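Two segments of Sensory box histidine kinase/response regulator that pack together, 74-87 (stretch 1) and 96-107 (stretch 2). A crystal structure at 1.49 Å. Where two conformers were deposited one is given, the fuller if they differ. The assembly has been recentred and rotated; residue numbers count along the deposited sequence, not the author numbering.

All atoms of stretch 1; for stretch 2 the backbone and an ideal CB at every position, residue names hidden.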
# COMPACT_ATOMS: atom_id res chain seq x y z
N ALA A 74 -13.74 -4.54 3.19
CA ALA A 74 -14.34 -5.37 2.17
C ALA A 74 -13.54 -6.67 2.01
O ALA A 74 -14.10 -7.73 1.71
CB ALA A 74 -14.43 -4.60 0.86
N HIS A 75 -12.22 -6.58 2.20
CA HIS A 75 -11.35 -7.76 2.12
C HIS A 75 -11.51 -8.63 3.36
O HIS A 75 -11.81 -9.82 3.25
CB HIS A 75 -9.87 -7.39 1.94
CG HIS A 75 -8.97 -8.58 1.78
ND1 HIS A 75 -8.99 -9.39 0.66
CD2 HIS A 75 -8.05 -9.12 2.61
CE1 HIS A 75 -8.11 -10.36 0.80
NE2 HIS A 75 -7.52 -10.22 1.98
N LEU A 76 -11.29 -8.05 4.53
CA LEU A 76 -11.31 -8.83 5.76
C LEU A 76 -12.68 -9.42 6.09
O LEU A 76 -12.77 -10.38 6.84
CB LEU A 76 -10.78 -8.03 6.95
CG LEU A 76 -9.32 -7.63 6.85
CD1 LEU A 76 -8.89 -6.79 8.07
CD2 LEU A 76 -8.44 -8.86 6.65
N GLU A 77 -13.74 -8.84 5.53
CA GLU A 77 -15.08 -9.32 5.81
C GLU A 77 -15.76 -10.04 4.66
O GLU A 77 -16.45 -11.02 4.88
CB GLU A 77 -15.98 -8.17 6.23
CG GLU A 77 -15.70 -7.65 7.61
CD GLU A 77 -16.59 -6.48 7.94
OE1 GLU A 77 -17.59 -6.29 7.22
OE2 GLU A 77 -16.30 -5.74 8.90
N HIS A 78 -15.61 -9.55 3.45
CA HIS A 78 -16.36 -10.14 2.35
C HIS A 78 -15.43 -10.95 1.49
O HIS A 78 -15.84 -11.61 0.56
CB HIS A 78 -17.10 -9.08 1.57
CG HIS A 78 -18.24 -8.48 2.33
ND1 HIS A 78 -18.32 -7.14 2.63
CD2 HIS A 78 -19.33 -9.06 2.89
CE1 HIS A 78 -19.43 -6.91 3.32
NE2 HIS A 78 -20.05 -8.06 3.49
N ARG A 79 -14.16 -10.89 1.86
CA ARG A 79 -13.09 -11.55 1.12
C ARG A 79 -12.74 -10.84 -0.17
O ARG A 79 -11.76 -11.21 -0.83
CB ARG A 79 -13.42 -13.02 0.87
CG ARG A 79 -13.45 -13.89 2.12
CD ARG A 79 -13.44 -15.32 1.69
NE ARG A 79 -13.46 -15.34 0.24
CZ ARG A 79 -12.94 -16.30 -0.50
NH1 ARG A 79 -13.00 -16.19 -1.82
NH2 ARG A 79 -12.35 -17.34 0.06
N ASP A 80 -13.50 -9.80 -0.53
CA ASP A 80 -13.25 -9.08 -1.78
C ASP A 80 -11.79 -8.76 -1.92
O ASP A 80 -11.09 -8.56 -0.92
CB ASP A 80 -14.02 -7.75 -1.81
CG ASP A 80 -15.46 -7.91 -2.24
OD1 ASP A 80 -15.90 -9.07 -2.48
OD2 ASP A 80 -16.16 -6.87 -2.33
N THR A 81 -11.33 -8.68 -3.17
CA THR A 81 -9.92 -8.43 -3.48
C THR A 81 -9.39 -7.15 -2.81
O THR A 81 -10.10 -6.14 -2.72
CB THR A 81 -9.71 -8.37 -5.01
OG1 THR A 81 -9.96 -9.66 -5.56
CG2 THR A 81 -8.31 -7.95 -5.34
N TYR A 82 -8.16 -7.21 -2.31
CA TYR A 82 -7.48 -6.02 -1.82
C TYR A 82 -6.38 -5.63 -2.79
O TYR A 82 -5.36 -6.32 -2.94
CB TYR A 82 -6.92 -6.22 -0.40
CG TYR A 82 -6.37 -4.96 0.21
CD1 TYR A 82 -7.21 -3.99 0.73
CD2 TYR A 82 -5.00 -4.74 0.27
CE1 TYR A 82 -6.70 -2.83 1.29
CE2 TYR A 82 -4.48 -3.59 0.84
CZ TYR A 82 -5.33 -2.63 1.35
OH TYR A 82 -4.79 -1.49 1.91
N ASP A 83 -6.61 -4.50 -3.46
CA ASP A 83 -5.70 -3.94 -4.46
C ASP A 83 -6.05 -2.48 -4.67
O ASP A 83 -6.93 -2.14 -5.45
CB ASP A 83 -5.84 -4.72 -5.78
CG ASP A 83 -4.82 -4.30 -6.81
OD1 ASP A 83 -4.41 -3.12 -6.81
OD2 ASP A 83 -4.44 -5.15 -7.64
N VAL A 84 -5.38 -1.60 -3.96
CA VAL A 84 -5.77 -0.21 -4.00
C VAL A 84 -4.58 0.65 -4.35
O VAL A 84 -3.44 0.23 -4.16
CB VAL A 84 -6.39 0.27 -2.66
CG1 VAL A 84 -7.78 -0.27 -2.49
CG2 VAL A 84 -5.50 -0.12 -1.46
N GLU A 85 -4.84 1.85 -4.84
CA GLU A 85 -3.80 2.83 -4.99
C GLU A 85 -4.13 4.02 -4.12
O GLU A 85 -5.27 4.46 -4.06
CB GLU A 85 -3.63 3.20 -6.47
CG GLU A 85 -3.16 2.01 -7.29
CD GLU A 85 -2.82 2.34 -8.73
OE1 GLU A 85 -3.30 3.37 -9.25
OE2 GLU A 85 -2.06 1.56 -9.34
N TYR A 86 -3.13 4.53 -3.42
CA TYR A 86 -3.35 5.67 -2.54
C TYR A 86 -2.08 6.43 -2.18
O TYR A 86 -0.98 5.98 -2.49
CB TYR A 86 -4.12 5.26 -1.29
CG TYR A 86 -3.42 4.26 -0.38
CD1 TYR A 86 -2.63 4.69 0.70
CD2 TYR A 86 -3.59 2.90 -0.57
CE1 TYR A 86 -2.03 3.79 1.55
CE2 TYR A 86 -3.00 1.99 0.27
CZ TYR A 86 -2.22 2.43 1.33
OH TYR A 86 -1.65 1.50 2.16
N ARG A 87 -2.24 7.58 -1.53
CA ARG A 87 -1.12 8.42 -1.17
C ARG A 87 -0.72 8.18 0.28
O ARG A 87 -1.58 8.10 1.16
CB ARG A 87 -1.45 9.90 -1.39
CG ARG A 87 -1.46 10.34 -2.85
CD ARG A 87 -2.34 11.54 -3.05
NE ARG A 87 -3.72 11.23 -2.70
CZ ARG A 87 -4.75 12.05 -2.87
NH1 ARG A 87 -4.56 13.26 -3.40
NH2 ARG A 87 -5.98 11.67 -2.52
N UNK A 96 3.76 10.25 -1.72
CA UNK A 96 3.93 9.45 -2.92
C UNK A 96 2.69 8.56 -3.10
O UNK A 96 1.98 8.28 -2.15
CB UNK A 96 5.21 8.61 -2.84
N UNK A 97 2.44 8.11 -4.32
CA UNK A 97 1.40 7.14 -4.55
C UNK A 97 2.01 5.75 -4.47
O UNK A 97 3.09 5.51 -4.99
CB UNK A 97 0.72 7.37 -5.90
N UNK A 98 1.30 4.84 -3.81
CA UNK A 98 1.64 3.43 -3.84
C UNK A 98 0.43 2.62 -4.33
O UNK A 98 -0.72 3.00 -4.10
CB UNK A 98 2.09 2.96 -2.46
N UNK A 99 0.70 1.51 -5.00
CA UNK A 99 -0.31 0.46 -5.17
C UNK A 99 -0.06 -0.58 -4.07
O UNK A 99 1.08 -0.99 -3.86
CB UNK A 99 -0.25 -0.17 -6.56
N UNK A 100 -1.11 -0.97 -3.35
CA UNK A 100 -1.00 -1.99 -2.28
C UNK A 100 -1.92 -3.15 -2.60
O UNK A 100 -3.12 -2.96 -2.85
CB UNK A 100 -1.35 -1.40 -0.91
N UNK A 101 -1.36 -4.36 -2.57
CA UNK A 101 -2.10 -5.59 -2.86
C UNK A 101 -1.77 -6.64 -1.81
O UNK A 101 -0.62 -6.79 -1.40
CB UNK A 101 -1.77 -6.11 -4.26
N UNK A 102 -2.77 -7.39 -1.37
CA UNK A 102 -2.55 -8.32 -0.29
C UNK A 102 -3.67 -9.33 -0.14
O UNK A 102 -4.74 -9.18 -0.71
CB UNK A 102 -2.37 -7.55 1.02
N UNK A 103 -3.38 -10.35 0.66
CA UNK A 103 -4.27 -11.47 0.86
C UNK A 103 -4.23 -11.87 2.31
O UNK A 103 -3.16 -12.19 2.85
CB UNK A 103 -3.90 -12.65 -0.04
N UNK A 104 -5.40 -11.85 2.93
CA UNK A 104 -5.58 -12.24 4.32
C UNK A 104 -5.75 -13.77 4.46
O UNK A 104 -6.05 -14.46 3.49
CB UNK A 104 -6.79 -11.51 4.91
N UNK A 105 -5.56 -14.26 5.68
CA UNK A 105 -5.81 -15.65 6.02
C UNK A 105 -6.77 -15.65 7.17
O UNK A 105 -6.57 -14.91 8.13
CB UNK A 105 -4.52 -16.40 6.36
N UNK A 106 -7.81 -16.48 7.07
CA UNK A 106 -8.86 -16.58 8.10
C UNK A 106 -8.87 -17.95 8.75
O UNK A 106 -8.59 -18.96 8.11
CB UNK A 106 -10.24 -16.29 7.50
N UNK A 107 -9.23 -17.97 10.03
CA UNK A 107 -9.40 -19.24 10.72
C UNK A 107 -10.79 -19.80 10.37
O UNK A 107 -11.49 -19.23 9.54
CB UNK A 107 -9.23 -19.07 12.23

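Strand 82-87 runs antiparallel to stretch 2, so side chains at 97, 99 and 101 share the face of D83, E85 and R87.

Position 96 points away from stretch 1. Many side chains would do. It is R96.

Position 97 pairs with R87, with the ideal CB 4.8 Å from R87 CG. An aromatic, an aliphatic or an acid would suit. It is W97. R87 CG lies over its ring face, 3.4 Å from W97 CE2.

Position 98 pairs with Y86 through two backbone bonds, N of 98 to Y86 O and Y86 N to O of 98, both 2.9 Å. The nearby Y86 ring favours an apolar side chain. It is I98, whose CG1 sits over that ring.

Position 99 has its ideal CB 3.7 Å from E85 CG and 5.1 Å from D83 OD1. A long side chain with a donor fits: Q, K or R. It is Q99, extended (t, t), and Q99 NE2 donates to D83 OD1 at 3.0 Å.

Position 100 has its ideal CB 4.0 Å from Y86 CE2 and 4.2 Å from Y82 CE2. A small side chain suits the space beside these rings: A, S, perhaps T. It is S100. One water bonds to S100 OG, Y82 OH and Y86 OH.

Position 101 has its ideal CB 4.4 Å from D83 CG, so a basic residue is likely. It is R101. R101 NE lies 2.7 Å from D83 OD2 in a salt bridge; the hydrogen bonds from NE and NH2 are weak because their angles are bent.

Position 102 has an ideal CB 3.9 Å from Y82 CD2, which leaves little room beside that ring. The backbone is ordinary extended strand. Glycine or a small residue is plausible. It is G102. A water accepts from Y82 N and donates to G102 O.

Position 103 points away, which allows a polar residue. It is Q103; Q103 NE2 donates to O of 104 at 3.1 Å, and a water links NE2 to R79 O.

Position 104 points toward H75, whose NE2 is 3.3 Å from the ideal CB and accepts from N of 104 at 2.8 Å. L76 CD2 is also close, so a small side chain suits. It is A104.

Position 105 points away, so stretch 1 sets no limit. It is L105.

Position 106 points toward stretch 1, with room for a large side chain and L76 O as an acceptor. An aromatic or long donor could reach. It is W106: W106 NE1 donates to L76 O at 3.2 Å, and R79 CG lies over its ring.

Position 107 is out of reach, so most side chains would do. It is N107.

Stretch 2 96-107: RWIQSRGQALWN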
# COMPACT_ATOMS: atom_id res chain seq x y z
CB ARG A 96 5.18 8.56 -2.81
CG ARG A 96 6.47 9.28 -2.41
CD ARG A 96 7.11 10.13 -3.53
NE ARG A 96 7.60 9.32 -4.66
CZ ARG A 96 8.31 9.79 -5.69
NH1 ARG A 96 8.68 8.94 -6.65
NH2 ARG A 96 8.64 11.08 -5.76
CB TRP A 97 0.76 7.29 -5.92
CG TRP A 97 -0.13 8.48 -6.06
CD1 TRP A 97 0.25 9.76 -6.35
CD2 TRP A 97 -1.55 8.48 -5.96
NE1 TRP A 97 -0.86 10.57 -6.41
CE2 TRP A 97 -1.98 9.81 -6.18
CE3 TRP A 97 -2.51 7.50 -5.68
CZ2 TRP A 97 -3.33 10.17 -6.14
CZ3 TRP A 97 -3.85 7.88 -5.65
CH2 TRP A 97 -4.24 9.19 -5.88
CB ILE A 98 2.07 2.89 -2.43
CG1 ILE A 98 1.00 3.19 -1.36
CG2 ILE A 98 3.42 3.44 -2.02
CD1 ILE A 98 1.33 2.60 0.02
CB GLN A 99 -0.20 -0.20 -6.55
CG GLN A 99 -1.11 -1.40 -6.70
CD GLN A 99 -0.88 -2.15 -8.00
OE1 GLN A 99 0.22 -2.10 -8.56
NE2 GLN A 99 -1.89 -2.87 -8.46
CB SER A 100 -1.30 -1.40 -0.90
OG SER A 100 -1.03 -2.32 0.14
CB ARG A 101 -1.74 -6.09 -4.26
CG ARG A 101 -2.53 -7.28 -4.74
CD ARG A 101 -2.06 -7.73 -6.13
NE ARG A 101 -2.34 -6.75 -7.19
CZ ARG A 101 -2.15 -6.97 -8.49
NH1 ARG A 101 -1.69 -8.14 -8.91
NH2 ARG A 101 -2.43 -6.03 -9.38
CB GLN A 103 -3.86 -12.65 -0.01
CG GLN A 103 -4.75 -13.88 0.20
CD GLN A 103 -6.18 -13.63 -0.22
OE1 GLN A 103 -6.43 -13.31 -1.37
NE2 GLN A 103 -7.13 -13.74 0.71
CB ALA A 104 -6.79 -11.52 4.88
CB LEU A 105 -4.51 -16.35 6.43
CG LEU A 105 -3.47 -16.50 5.32
CD1 LEU A 105 -2.09 -16.45 5.91
CD2 LEU A 105 -3.68 -17.79 4.53
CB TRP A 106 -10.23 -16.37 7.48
CG TRP A 106 -10.40 -15.07 6.82
CD1 TRP A 106 -10.87 -13.92 7.40
CD2 TRP A 106 -10.13 -14.77 5.46
NE1 TRP A 106 -10.90 -12.91 6.46
CE2 TRP A 106 -10.44 -13.40 5.26
CE3 TRP A 106 -9.65 -15.52 4.37
CZ2 TRP A 106 -10.29 -12.77 4.03
CZ3 TRP A 106 -9.48 -14.87 3.14
CH2 TRP A 106 -9.80 -13.52 2.98
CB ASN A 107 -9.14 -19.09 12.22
CG ASN A 107 -10.22 -18.33 12.94
OD1 ASN A 107 -11.25 -18.02 12.37
ND2 ASN A 107 -9.99 -18.03 14.21
O HOH W 1 -9.77 -12.85 -0.78
O HOH W 2 -2.17 -1.21 2.06
O HOH W 3 -6.62 -9.50 -2.44
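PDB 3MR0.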